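Local atomic coordinates of glycerophosphoryl diester phosphodiesterase (Parabacteroides distasonis, PDB entry 3MZ2), a protein that probably hydrolyses glycerophosphodiesters, releasing an alcohol and glycerol 3-phosphate. Residues F64-L70 with I136-V142; V75-F79 with I119-A125; I151-E157 with N177-M181. All coordinates share one frame; numbering follows the deposited sequence.

Contact 1: residues F64-L70 with I136-V142; sequences FEIDPRL and ILDKKDV
D67 and K140 meet at an angle: the lysine ammonium reaches OD1 of D67 from the anti side, 31° out of the carboxylate plane, with NZ 2.8 Å from OD1. K140 is modelled in two conformers; in one of them CB and CG pass the P68 carbonyl oxygen, CG set there by chi1 (-56°), and the later bends at chi2 and chi4 turn NZ toward D67. A weaker salt bridge ties NZ to D138 OD2, so one lysine serves two aspartates. E65 slants across D138, the two carboxylate planes 49° apart; OE2 of E65 and OD2 of D138, 3.4 Å from each other, are both acceptors and form no hydrogen bond, while R38 N donates to E65 OE1. R69 sends its guanidinium over the K140 chain and is held by F79 O and the carboxylate of D82. D141 accepts instead from the backbone, its OD1 taking L70 N at 3.0 Å through the syn lone pair. On the face of the sheet opposite E65 and I136, I66 and L137 run side by side, CD1 of I66 lying 3.7 Å from CD2 of L137, branched groups suited to filling a core. Beneath these side chains the backbones pair as parallel strands, I66 N donating to I136 O and D138 N to I66 O. Beyond D138 water takes over, one molecule bridging P68 O to K140 N and V142 N. A sulfate ion, probably from the crystallisation liquor, lies near D67; this charged grouping is consistent with the C-terminal mouth of a TIM barrel, where the family's active site is expected.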
loop_
_atom_site.group_PDB
_atom_site.type_symbol
_atom_site.label_atom_id
_atom_site.label_comp_id
_atom_site.label_asym_id
_atom_site.label_seq_id
_atom_site.Cartn_x
_atom_site.Cartn_y
_atom_site.Cartn_z
ATOM N N PHE A 64 17.222 1.929 -10.534
ATOM C CA PHE A 64 15.818 2.062 -10.952
ATOM C C PHE A 64 14.873 1.504 -9.891
ATOM O O PHE A 64 14.930 0.339 -9.557
ATOM C CB PHE A 64 15.597 1.362 -12.310
ATOM C CG PHE A 64 16.440 1.953 -13.423
ATOM C CD1 PHE A 64 16.128 3.188 -13.908
ATOM C CD2 PHE A 64 17.560 1.341 -13.878
ATOM C CE1 PHE A 64 16.885 3.773 -14.923
ATOM C CE2 PHE A 64 18.347 1.930 -14.877
ATOM C CZ PHE A 64 18.019 3.182 -15.372
ATOM N N GLU A 65 13.955 2.351 -9.464
ATOM C CA GLU A 65 12.902 1.985 -8.533
ATOM C C GLU A 65 11.707 1.599 -9.402
ATOM O O GLU A 65 11.331 2.342 -10.297
ATOM C CB GLU A 65 12.584 3.203 -7.678
ATOM C CG GLU A 65 11.542 2.896 -6.635
ATOM C CD GLU A 65 10.129 3.231 -7.022
ATOM O OE1 GLU A 65 9.870 3.799 -8.099
ATOM O OE2 GLU A 65 9.253 2.910 -6.186
ATOM N N ILE A 66 11.153 0.404 -9.207
ATOM C CA ILE A 66 10.149 -0.136 -10.101
ATOM C C ILE A 66 8.967 -0.696 -9.308
ATOM O O ILE A 66 9.049 -0.912 -8.075
ATOM C CB ILE A 66 10.797 -1.197 -11.055
ATOM C CG1 ILE A 66 11.396 -2.361 -10.270
ATOM C CG2 ILE A 66 11.888 -0.509 -11.905
ATOM C CD1 ILE A 66 12.039 -3.503 -11.105
ATOM N N ASP A 67 7.876 -0.960 -10.031
ATOM C CA ASP A 67 6.578 -1.309 -9.458
ATOM C C ASP A 67 6.096 -2.715 -9.873
ATOM O O ASP A 67 5.352 -2.855 -10.849
ATOM C CB ASP A 67 5.517 -0.263 -9.899
ATOM C CG ASP A 67 5.879 1.145 -9.465
ATOM O OD1 ASP A 67 5.923 1.349 -8.231
ATOM O OD2 ASP A 67 6.102 2.010 -10.329
ATOM N N PRO A 68 6.505 -3.764 -9.131
ATOM C CA PRO A 68 6.057 -5.126 -9.422
ATOM C C PRO A 68 4.613 -5.346 -8.989
ATOM O O PRO A 68 4.204 -4.919 -7.908
ATOM C CB PRO A 68 7.010 -6.029 -8.617
ATOM C CG PRO A 68 7.913 -5.152 -7.871
ATOM C CD PRO A 68 7.437 -3.727 -7.997
ATOM N N ARG A 69 3.832 -5.955 -9.869
ATOM C CA ARG A 69 2.469 -6.319 -9.554
ATOM C C ARG A 69 2.034 -7.518 -10.407
ATOM O O ARG A 69 2.697 -7.923 -11.355
ATOM C CB ARG A 69 1.484 -5.148 -9.744
ATOM C CG ARG A 69 1.330 -4.681 -11.146
ATOM C CD ARG A 69 0.102 -3.776 -11.360
ATOM N NE ARG A 69 0.029 -2.589 -10.474
ATOM C CZ ARG A 69 -0.830 -2.456 -9.474
ATOM N NH1 ARG A 69 -1.650 -3.441 -9.141
ATOM N NH2 ARG A 69 -0.809 -1.339 -8.761
ATOM N N LEU A 70 0.900 -8.059 -10.046
ATOM C CA LEU A 70 0.469 -9.364 -10.531
ATOM C C LEU A 70 -0.567 -9.333 -11.657
ATOM O O LEU A 70 -1.518 -8.555 -11.644
ATOM C CB LEU A 70 -0.115 -10.160 -9.356
ATOM C CG LEU A 70 0.803 -10.588 -8.239
ATOM C CD1 LEU A 70 0.002 -11.216 -7.064
ATOM C CD2 LEU A 70 1.873 -11.541 -8.793
ATOM N N ILE A 136 15.229 -1.508 -7.513
ATOM C CA ILE A 136 14.702 -1.275 -6.185
ATOM C C ILE A 136 13.192 -1.502 -6.239
ATOM O O ILE A 136 12.473 -0.796 -6.961
ATOM C CB ILE A 136 15.028 0.139 -5.671
ATOM C CG1 ILE A 136 16.539 0.384 -5.777
ATOM C CG2 ILE A 136 14.497 0.261 -4.183
ATOM C CD1 ILE A 136 17.014 1.859 -5.401
ATOM N N LEU A 137 12.728 -2.539 -5.557
ATOM C CA LEU A 137 11.347 -2.991 -5.668
ATOM C C LEU A 137 10.429 -2.270 -4.681
ATOM O O LEU A 137 10.537 -2.426 -3.444
ATOM C CB LEU A 137 11.204 -4.499 -5.437
ATOM C CG LEU A 137 12.105 -5.404 -6.304
ATOM C CD1 LEU A 137 11.734 -6.900 -6.085
ATOM C CD2 LEU A 137 12.087 -5.042 -7.788
ATOM N N ASP A 138 9.454 -1.556 -5.224
ATOM C CA ASP A 138 8.387 -1.015 -4.389
ATOM C C ASP A 138 7.372 -2.163 -4.157
ATOM O O ASP A 138 7.548 -3.281 -4.651
ATOM C CB ASP A 138 7.771 0.208 -5.080
ATOM C CG ASP A 138 6.969 1.096 -4.129
ATOM O OD1 ASP A 138 7.012 0.886 -2.900
ATOM O OD2 ASP A 138 6.306 2.022 -4.647
ATOM N N LYS A 139 6.368 -1.933 -3.341
ATOM C CA LYS A 139 5.379 -2.930 -2.973
ATOM C C LYS A 139 4.049 -2.504 -3.565
ATOM O O LYS A 139 3.610 -1.379 -3.258
ATOM C CB LYS A 139 5.285 -2.955 -1.424
ATOM C CG LYS A 139 4.036 -3.631 -0.806
ATOM C CD LYS A 139 4.187 -3.760 0.714
ATOM C CE LYS A 139 3.264 -4.810 1.328
ATOM N NZ LYS A 139 3.826 -5.310 2.625
ATOM N N LYS A 140 3.432 -3.384 -4.363
ATOM C CA LYS A 140 2.043 -3.250 -4.765
ATOM C C LYS A 140 1.299 -4.468 -4.213
ATOM O O LYS A 140 1.005 -4.519 -3.022
ATOM C CB LYS A 140 1.918 -3.129 -6.298
ATOM C CG LYS A 140 2.727 -1.979 -6.925
ATOM C CD LYS A 140 2.059 -0.627 -6.739
ATOM C CE LYS A 140 2.998 0.490 -7.116
ATOM N NZ LYS A 140 4.210 0.463 -6.260
ATOM N N ASP A 141 1.017 -5.478 -5.046
ATOM C CA ASP A 141 0.261 -6.635 -4.581
ATOM C C ASP A 141 1.039 -7.977 -4.574
ATOM O O ASP A 141 0.409 -9.037 -4.399
ATOM C CB ASP A 141 -1.068 -6.779 -5.383
ATOM C CG ASP A 141 -0.866 -7.050 -6.857
ATOM O OD1 ASP A 141 0.280 -7.110 -7.316
ATOM O OD2 ASP A 141 -1.886 -7.206 -7.566
ATOM N N VAL A 142 2.361 -7.965 -4.811
ATOM C CA VAL A 142 3.135 -9.205 -4.671
ATOM C C VAL A 142 3.359 -9.472 -3.178
ATOM O O VAL A 142 3.820 -8.580 -2.470
ATOM C CB VAL A 142 4.508 -9.182 -5.412
ATOM C CG1 VAL A 142 5.232 -10.519 -5.205
ATOM C CG2 VAL A 142 4.281 -8.892 -6.915
HETATM O O HOH W 1 4.406 -5.766 -5.288
HETATM O O HOH W 2 -2.046 -6.313 -10.024
#

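Contact 2: residues V75-F79 with I119-A125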
loop_
_atom_site.group_PDB
_atom_site.type_symbol
_atom_site.label_atom_id
_atom_site.label_comp_id
_atom_site.label_asym_id
_atom_site.label_seq_id
_atom_site.Cartn_x
_atom_site.Cartn_y
_atom_site.Cartn_z
ATOM N N VAL A 75 1.776 -13.781 -12.853
ATOM C CA VAL A 75 3.042 -13.340 -13.381
ATOM C C VAL A 75 3.291 -11.951 -12.791
ATOM O O VAL A 75 2.377 -11.135 -12.727
ATOM C CB VAL A 75 3.018 -13.316 -14.902
ATOM C CG1 VAL A 75 4.344 -12.763 -15.483
ATOM C CG2 VAL A 75 2.734 -14.740 -15.420
ATOM N N ILE A 76 4.516 -11.711 -12.337
ATOM C CA ILE A 76 4.897 -10.381 -11.878
ATOM C C ILE A 76 5.376 -9.510 -13.056
ATOM O O ILE A 76 6.377 -9.830 -13.736
ATOM C CB ILE A 76 5.999 -10.417 -10.787
ATOM C CG1 ILE A 76 5.605 -11.317 -9.628
ATOM C CG2 ILE A 76 6.319 -8.984 -10.286
ATOM C CD1 ILE A 76 6.783 -11.658 -8.775
ATOM N N VAL A 77 4.646 -8.405 -13.273
ATOM C CA VAL A 77 4.990 -7.408 -14.285
ATOM C C VAL A 77 5.298 -6.062 -13.616
ATOM O O VAL A 77 5.054 -5.898 -12.441
ATOM C CB VAL A 77 3.851 -7.258 -15.330
ATOM C CG1 VAL A 77 3.610 -8.547 -16.082
ATOM C CG2 VAL A 77 2.533 -6.791 -14.678
ATOM N N LEU A 78 5.879 -5.116 -14.367
ATOM C CA LEU A 78 6.181 -3.789 -13.843
ATOM C C LEU A 78 5.115 -2.849 -14.376
ATOM O O LEU A 78 5.035 -2.672 -15.586
ATOM C CB LEU A 78 7.537 -3.310 -14.344
ATOM C CG LEU A 78 8.692 -4.256 -14.041
ATOM C CD1 LEU A 78 10.030 -3.655 -14.432
ATOM C CD2 LEU A 78 8.714 -4.700 -12.612
ATOM N N PHE A 79 4.346 -2.248 -13.480
ATOM C CA PHE A 79 3.274 -1.353 -13.844
ATOM C C PHE A 79 2.772 -0.681 -12.555
ATOM O O PHE A 79 2.373 -1.379 -11.615
ATOM C CB PHE A 79 2.112 -2.131 -14.512
ATOM C CG PHE A 79 1.185 -1.249 -15.276
ATOM C CD1 PHE A 79 1.478 -0.901 -16.591
ATOM C CD2 PHE A 79 0.049 -0.729 -14.680
ATOM C CE1 PHE A 79 0.660 -0.065 -17.288
ATOM C CE2 PHE A 79 -0.763 0.124 -15.386
ATOM C CZ PHE A 79 -0.462 0.436 -16.690
ATOM N N ILE A 119 4.463 -3.802 -21.617
ATOM C CA ILE A 119 4.634 -4.047 -20.199
ATOM C C ILE A 119 5.645 -5.187 -20.023
ATOM O O ILE A 119 5.432 -6.266 -20.558
ATOM C CB ILE A 119 3.293 -4.406 -19.504
ATOM C CG1 ILE A 119 2.309 -3.249 -19.656
ATOM C CG2 ILE A 119 3.503 -4.790 -18.000
ATOM C CD1 ILE A 119 0.864 -3.664 -19.393
ATOM N N PRO A 120 6.730 -4.934 -19.270
ATOM C CA PRO A 120 7.764 -5.972 -19.073
ATOM C C PRO A 120 7.501 -6.814 -17.834
ATOM O O PRO A 120 6.824 -6.368 -16.912
ATOM C CB PRO A 120 9.024 -5.166 -18.823
ATOM C CG PRO A 120 8.551 -3.955 -18.115
ATOM C CD PRO A 120 7.182 -3.633 -18.722
ATOM N N THR A 121 8.050 -8.029 -17.804
ATOM C CA THR A 121 8.035 -8.791 -16.559
ATOM C C THR A 121 9.159 -8.330 -15.642
ATOM O O THR A 121 10.194 -7.816 -16.103
ATOM C CB THR A 121 8.213 -10.302 -16.775
ATOM O OG1 THR A 121 9.490 -10.540 -17.344
ATOM C CG2 THR A 121 7.086 -10.912 -17.612
ATOM N N LEU A 122 8.989 -8.531 -14.349
ATOM C CA LEU A 122 10.055 -8.354 -13.392
ATOM C C LEU A 122 11.248 -9.235 -13.714
ATOM O O LEU A 122 12.399 -8.787 -13.636
ATOM C CB LEU A 122 9.569 -8.568 -11.933
ATOM C CG LEU A 122 10.688 -8.543 -10.893
ATOM C CD1 LEU A 122 11.409 -7.168 -10.850
ATOM C CD2 LEU A 122 10.174 -8.970 -9.508
ATOM N N GLU A 123 10.992 -10.478 -14.121
ATOM C CA GLU A 123 12.067 -11.372 -14.498
ATOM C C GLU A 123 12.942 -10.810 -15.616
ATOM O O GLU A 123 14.174 -10.863 -15.551
ATOM C CB GLU A 123 11.488 -12.710 -14.941
ATOM C CG GLU A 123 12.548 -13.763 -15.236
ATOM C CD GLU A 123 13.371 -14.137 -14.007
ATOM O OE1 GLU A 123 12.914 -13.899 -12.869
ATOM O OE2 GLU A 123 14.486 -14.690 -14.186
ATOM N N GLU A 124 12.314 -10.282 -16.665
ATOM C CA GLU A 124 13.082 -9.677 -17.771
ATOM C C GLU A 124 13.951 -8.534 -17.261
ATOM O O GLU A 124 15.111 -8.393 -17.693
ATOM C CB GLU A 124 12.171 -9.148 -18.883
ATOM C CG GLU A 124 12.883 -8.320 -19.957
ATOM C CD GLU A 124 11.912 -7.733 -20.957
ATOM O OE1 GLU A 124 10.702 -7.691 -20.649
ATOM O OE2 GLU A 124 12.361 -7.329 -22.047
ATOM N N ALA A 125 13.412 -7.728 -16.328
ATOM C CA ALA A 125 14.148 -6.606 -15.814
ATOM C C ALA A 125 15.338 -7.044 -14.964
ATOM O O ALA A 125 16.438 -6.480 -15.072
ATOM C CB ALA A 125 13.201 -5.685 -14.998
HETATM O O HOH W 3 8.387 -11.770 -13.635
#
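L78 lies against both P120 and L122 where the chain enters helix 122-129, one of the outer helices of the TIM barrel. Of the residues here L78 gives up the largest area, and it works through each branch separately: CD1 touches the methyl of A125 at 3.8 Å, CD2 sits over CA and CB of L122, and CB rests on CG of P120. L78 crosses both neighbours at about a right angle, a fit that leucine's forked end allows, since one side chain can address the loop and the first helical turn together. L122 is second in buried area; the same CB of L122 also lies 3.7 Å from CG2 of I76, the two side chains side by side and pointing the same way. I119, close behind it, turns toward the strand; its CG2, anti to the backbone N because CG1 lies at chi1 -61°, fits against CB of V77 at 3.7 Å, while CG1 approaches CD1 of F79. P120 has no backbone N-H to offer, but its carbonyl takes L78 N at 3.0 Å, and L122 N returns a bond to I76 O, so a single bridge pins V77 to T121. T121 then caps the helix: its hydroxyl, between the backbone N and the carbonyl carbon, accepts from E124 N at 2.9 Å, as threonine at an N-cap commonly does. Around the apolar side chains, F53 and L150 from neighbouring helices close in. I76 O is gripped twice, by L122 N from above its carbonyl plane and by a water that also accepts from E123 N.

Contact 3: residues I151-E157 with N177-M181; sequences ITDMQAE and NPNFM
The F180 ring meets I151 at its edge, where CG2 of the isoleucine lies near the ring plane and 3.7 Å from CE1. One face of the ring carries CB of N177, 3.5 Å above the plane and offset toward the rim. The other flat group, the N177 amide, extends toward T152 and E157 with CG anti to the backbone N (chi1 -177°), and both N-H bonds of ND2 are used in the amide plane. One goes to T152 OG1 at 2.9 Å; the other reaches E157 OE2 at 2.8 Å, on the anti side of a carboxylate turned 86° from the amide. An asparagine suits this place because its NH2 can donate twice while OD1 accepts from N179 N, closing an Asx turn. T152 OG1 accepts from the amide and donates its own O-H to A148 O, one turn back in the helix. CG of E157 lies 4.1 Å from CD1 of F180, and the bend at chi2 swings the carboxylate to the N177 amide. Its backbone carbonyl joins M181 N through a water. Positive phi at Q155 and bonds back into the last turn make a Schellman motif, while N177 to F180 form a type I turn. The helix end thus meets the turn before strand 182-185, as at the N-terminal rim of a TIM barrel, where the loops of successive beta-alpha units touch.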
loop_
_atom_site.group_PDB
_atom_site.type_symbol
_atom_site.label_atom_id
_atom_site.label_comp_id
_atom_site.label_asym_id
_atom_site.label_seq_id
_atom_site.Cartn_x
_atom_site.Cartn_y
_atom_site.Cartn_z
ATOM N N ILE A 151 14.011 -13.206 -5.116
ATOM C CA ILE A 151 15.374 -12.631 -5.077
ATOM C C ILE A 151 16.406 -13.688 -4.585
ATOM O O ILE A 151 17.501 -13.851 -5.165
ATOM C CB ILE A 151 15.442 -11.388 -4.185
ATOM C CG1 ILE A 151 14.554 -10.300 -4.784
ATOM C CG2 ILE A 151 16.871 -10.864 -4.072
ATOM C CD1 ILE A 151 14.318 -9.066 -3.819
ATOM N N THR A 152 16.038 -14.442 -3.538
ATOM C CA THR A 152 16.893 -15.445 -2.975
ATOM C C THR A 152 17.152 -16.569 -3.964
ATOM O O THR A 152 18.300 -16.981 -4.176
ATOM C CB THR A 152 16.366 -16.006 -1.657
ATOM O OG1 THR A 152 16.170 -14.912 -0.761
ATOM C CG2 THR A 152 17.373 -17.019 -1.008
ATOM N N ASP A 153 16.076 -17.076 -4.571
ATOM C CA ASP A 153 16.190 -18.228 -5.503
ATOM C C ASP A 153 17.062 -17.873 -6.718
ATOM O O ASP A 153 17.765 -18.723 -7.261
ATOM C CB ASP A 153 14.825 -18.657 -6.047
ATOM C CG ASP A 153 13.896 -19.330 -4.985
ATOM O OD1 ASP A 153 14.279 -19.570 -3.818
ATOM O OD2 ASP A 153 12.744 -19.605 -5.370
HETATM N N MSE A 154 17.027 -16.606 -7.121
HETATM C CA MSE A 154 17.718 -16.089 -8.314
HETATM C C MSE A 154 19.139 -15.629 -7.987
HETATM O O MSE A 154 19.889 -15.229 -8.900
HETATM C CB MSE A 154 16.963 -14.885 -8.915
HETATM C CG MSE A 154 15.596 -15.219 -9.484
HETATM SE SE MSE A 154 14.805 -13.756 -10.463
HETATM C CE MSE A 154 16.032 -13.715 -11.994
ATOM N N GLN A 155 19.497 -15.660 -6.699
ATOM C CA GLN A 155 20.804 -15.154 -6.218
ATOM C C GLN A 155 20.986 -13.724 -6.699
ATOM O O GLN A 155 22.086 -13.329 -7.029
ATOM C CB GLN A 155 21.961 -16.097 -6.596
ATOM C CG GLN A 155 21.673 -17.553 -6.175
ATOM C CD GLN A 155 22.762 -18.566 -6.581
ATOM O OE1 GLN A 155 22.518 -19.762 -6.595
ATOM N NE2 GLN A 155 23.935 -18.096 -6.848
ATOM N N ALA A 156 19.918 -12.928 -6.611
ATOM C CA ALA A 156 19.870 -11.553 -7.146
ATOM C C ALA A 156 20.089 -10.499 -6.066
ATOM O O ALA A 156 19.909 -9.318 -6.296
ATOM C CB ALA A 156 18.493 -11.292 -7.882
ATOM N N GLU A 157 20.477 -10.924 -4.869
ATOM C CA GLU A 157 20.734 -9.945 -3.783
ATOM C C GLU A 157 21.670 -8.808 -4.105
ATOM O O GLU A 157 21.465 -7.696 -3.574
ATOM C CB GLU A 157 21.231 -10.614 -2.523
ATOM C CG GLU A 157 20.332 -11.774 -1.986
ATOM C CD GLU A 157 20.787 -13.167 -2.417
ATOM O OE1 GLU A 157 21.330 -13.331 -3.540
ATOM O OE2 GLU A 157 20.591 -14.127 -1.624
ATOM N N ASN A 177 16.511 -13.606 4.802
ATOM C CA ASN A 177 17.780 -13.629 4.063
ATOM C C ASN A 177 18.626 -12.414 4.445
ATOM O O ASN A 177 18.382 -11.283 4.002
ATOM C CB ASN A 177 17.532 -13.659 2.565
ATOM C CG ASN A 177 18.828 -13.752 1.748
ATOM O OD1 ASN A 177 19.928 -13.626 2.265
ATOM N ND2 ASN A 177 18.669 -13.969 0.465
ATOM N N PRO A 178 19.650 -12.641 5.288
ATOM C CA PRO A 178 20.426 -11.477 5.755
ATOM C C PRO A 178 21.350 -10.828 4.759
ATOM O O PRO A 178 22.060 -9.872 5.100
ATOM C CB PRO A 178 21.256 -12.068 6.914
ATOM C CG PRO A 178 21.407 -13.482 6.546
ATOM C CD PRO A 178 20.072 -13.871 5.981
ATOM N N ASN A 179 21.387 -11.346 3.537
ATOM C CA ASN A 179 22.126 -10.724 2.459
ATOM C C ASN A 179 21.286 -9.708 1.690
ATOM O O ASN A 179 21.778 -9.067 0.778
ATOM C CB ASN A 179 22.668 -11.798 1.526
ATOM C CG ASN A 179 23.782 -12.637 2.177
ATOM O OD1 ASN A 179 24.585 -12.129 2.975
ATOM N ND2 ASN A 179 23.764 -13.915 1.928
ATOM N N PHE A 180 20.017 -9.527 2.049
ATOM C CA PHE A 180 19.229 -8.504 1.369
ATOM C C PHE A 180 19.722 -7.083 1.696
ATOM O O PHE A 180 20.158 -6.781 2.825
ATOM C CB PHE A 180 17.781 -8.565 1.796
ATOM C CG PHE A 180 16.966 -9.729 1.274
ATOM C CD1 PHE A 180 17.124 -10.251 -0.011
ATOM C CD2 PHE A 180 15.940 -10.229 2.062
ATOM C CE1 PHE A 180 16.344 -11.330 -0.436
ATOM C CE2 PHE A 180 15.141 -11.259 1.639
ATOM C CZ PHE A 180 15.323 -11.795 0.399
HETATM N N MSE A 181 19.602 -6.203 0.716
HETATM C CA MSE A 181 19.881 -4.776 0.882
HETATM C C MSE A 181 18.570 -4.022 0.776
HETATM O O MSE A 181 17.757 -4.357 -0.085
HETATM C CB MSE A 181 20.865 -4.339 -0.175
HETATM C CG MSE A 181 21.280 -2.899 -0.250
HETATM SE SE MSE A 181 22.755 -2.565 0.986
HETATM C CE MSE A 181 22.251 -0.762 1.459
HETATM O O HOH W 4 19.272 -7.311 -1.939
#

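Contacts 1 and 2 are buried and share one sheet: strand 63-70 lies between strands 135-137 and 76-78, and R69 O probably accepts from V77 N across the junction. P68 CB packs on I76 CG2 and I66 CD1 on L122 CD1, so the apolar side of contact 1 runs straight into contact 2. Their chemistry diverges: contact 1 gathers ionic groups at the barrel mouth, contact 2 is mostly aliphatic with a capped helix. Contact 3, farther from the chain centre and partly exposed, relies on an amide network; its helix 144-153 follows strand 135-137 of contact 1, and I151 touches L137.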